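Local coordinates for transferrin (Manduca sexta, PDB 6WB6), which binds and transports a single ferric ion per molecule, held together with carbonate, in an insect, at residues S370-S375 with A608-T613. Numbering follows the deposited sequence.
Sequences SVFAFS and AQMLAT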
loop_
_atom_site.group_PDB
_atom_site.type_symbol
_atom_site.label_atom_id
_atom_site.label_comp_id
_atom_site.label_asym_id
_atom_site.label_seq_id
_atom_site.Cartn_x
_atom_site.Cartn_y
_atom_site.Cartn_z
ATOM N N SER A 370 -6.360 9.332 -5.431
ATOM C CA SER A 370 -5.379 10.407 -5.322
ATOM C C SER A 370 -5.603 11.228 -4.068
ATOM O O SER A 370 -4.652 11.582 -3.380
ATOM C CB SER A 370 -5.435 11.336 -6.527
ATOM O OG SER A 370 -4.710 12.484 -6.232
ATOM N N VAL A 371 -6.856 11.605 -3.799
ATOM C CA VAL A 371 -7.120 12.439 -2.637
ATOM C C VAL A 371 -6.800 11.678 -1.360
ATOM O O VAL A 371 -6.266 12.241 -0.401
ATOM C CB VAL A 371 -8.572 12.939 -2.650
ATOM C CG1 VAL A 371 -8.744 13.971 -1.603
ATOM C CG2 VAL A 371 -8.907 13.576 -3.974
ATOM N N PHE A 372 -7.074 10.380 -1.342
ATOM C CA PHE A 372 -6.723 9.592 -0.173
ATOM C C PHE A 372 -5.205 9.546 0.009
ATOM O O PHE A 372 -4.682 9.872 1.086
ATOM C CB PHE A 372 -7.304 8.186 -0.306
ATOM C CG PHE A 372 -6.884 7.276 0.795
ATOM C CD1 PHE A 372 -7.456 7.392 2.044
ATOM C CD2 PHE A 372 -5.927 6.321 0.588
ATOM C CE1 PHE A 372 -7.054 6.572 3.078
ATOM C CE2 PHE A 372 -5.517 5.508 1.617
ATOM C CZ PHE A 372 -6.091 5.629 2.859
ATOM N N ALA A 373 -4.480 9.158 -1.045
ATOM C CA ALA A 373 -3.025 9.061 -0.953
ATOM C C ALA A 373 -2.425 10.359 -0.450
ATOM O O ALA A 373 -1.543 10.352 0.416
ATOM C CB ALA A 373 -2.421 8.711 -2.300
ATOM N N PHE A 374 -2.884 11.489 -0.992
ATOM C CA PHE A 374 -2.331 12.766 -0.570
ATOM C C PHE A 374 -2.598 13.014 0.905
ATOM O O PHE A 374 -1.702 13.408 1.648
ATOM C CB PHE A 374 -2.914 13.900 -1.388
ATOM C CG PHE A 374 -2.363 15.220 -1.022
ATOM C CD1 PHE A 374 -1.160 15.636 -1.543
ATOM C CD2 PHE A 374 -3.048 16.054 -0.169
ATOM C CE1 PHE A 374 -0.633 16.848 -1.227
ATOM C CE2 PHE A 374 -2.527 17.286 0.158
ATOM C CZ PHE A 374 -1.315 17.682 -0.379
ATOM N N SER A 375 -3.842 12.813 1.343
ATOM C CA SER A 375 -4.169 13.021 2.745
ATOM C C SER A 375 -3.372 12.099 3.657
ATOM O O SER A 375 -3.293 12.360 4.857
ATOM C CB SER A 375 -5.669 12.807 2.982
ATOM O OG SER A 375 -6.028 11.475 2.694
ATOM N N ALA A 608 -0.616 0.346 -1.892
ATOM C CA ALA A 608 -0.896 -1.075 -1.756
ATOM C C ALA A 608 -0.507 -1.568 -0.377
ATOM O O ALA A 608 -1.193 -2.402 0.218
ATOM C CB ALA A 608 -0.144 -1.859 -2.827
ATOM N N GLN A 609 0.590 -1.050 0.160
ATOM C CA GLN A 609 1.047 -1.589 1.433
ATOM C C GLN A 609 0.303 -0.946 2.605
ATOM O O GLN A 609 -0.077 -1.634 3.553
ATOM C CB GLN A 609 2.553 -1.444 1.523
ATOM C CG GLN A 609 3.076 -0.259 2.253
ATOM C CD GLN A 609 4.596 -0.324 2.369
ATOM O OE1 GLN A 609 5.219 -1.321 1.970
ATOM N NE2 GLN A 609 5.201 0.743 2.894
ATOM N N MET A 610 -0.001 0.345 2.510
ATOM C CA MET A 610 -0.840 0.990 3.511
ATOM C C MET A 610 -2.243 0.385 3.571
ATOM O O MET A 610 -2.855 0.335 4.642
ATOM C CB MET A 610 -0.927 2.482 3.200
ATOM C CG MET A 610 -1.777 3.253 4.186
ATOM S SD MET A 610 -1.866 5.008 3.772
ATOM C CE MET A 610 -2.549 4.818 2.155
ATOM N N LEU A 611 -2.790 -0.041 2.437
ATOM C CA LEU A 611 -4.180 -0.481 2.381
ATOM C C LEU A 611 -4.341 -1.987 2.436
ATOM O O LEU A 611 -5.475 -2.482 2.389
ATOM C CB LEU A 611 -4.838 0.048 1.115
ATOM C CG LEU A 611 -5.005 1.558 1.119
ATOM C CD1 LEU A 611 -5.460 1.962 -0.294
ATOM C CD2 LEU A 611 -6.021 1.993 2.183
ATOM N N ALA A 612 -3.249 -2.729 2.549
ATOM C CA ALA A 612 -3.357 -4.179 2.515
ATOM C C ALA A 612 -4.203 -4.684 3.682
ATOM O O ALA A 612 -5.017 -5.603 3.524
ATOM C CB ALA A 612 -1.957 -4.792 2.524
ATOM N N THR A 613 -4.049 -4.064 4.846
ATOM C CA THR A 613 -4.826 -4.378 6.028
ATOM C C THR A 613 -5.926 -3.364 6.318
ATOM O O THR A 613 -6.680 -3.551 7.277
ATOM C CB THR A 613 -3.905 -4.452 7.244
ATOM O OG1 THR A 613 -3.677 -3.122 7.741
ATOM C CG2 THR A 613 -2.573 -5.097 6.864
#
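Met610 and Leu611, on helix 597-611, close on one aromatic ring, that of Phe372 in helix 360-375, and no hydrogen bond joins the two segments. Met610 comes first along the chain. Its CB, CG and SD run straight out toward the other helix, CG anti to the backbone N (chi1 -180°), and the bend at the last torsion (chi3 59°) turns the terminal methyl aside toward the outer end of the ring, Met610 CE lying 3.7 Å from Phe372 CZ. The SD atom lies 5.2 Å from the centroid of the Phe372 ring and 58° off the ring normal, an oblique Met-aromatic contact. Leu611, the next residue, brings the CD2 branch to the same end: Leu611 CD2 is 3.6 Å from Phe372 CE2 and 3.7 Å from Phe372 CZ, also at a slant. The outer end of the ring is therefore held between the thioether methyl of Met610 and the CD2 branch of Leu611. On the opposing helix, Ser375 OG donates to Phe372 O at 2.6 Å. Leu607, one turn earlier on helix 597-611, also packs on Phe372, and Ser370 OG bonds to Leu382 O of strand 381-386. Helix 360-375 packs between helix 597-611 of its own, second transferrin-like half and helix 58-65 of the first, so the contact is C-half packing next to the junction of the two halves.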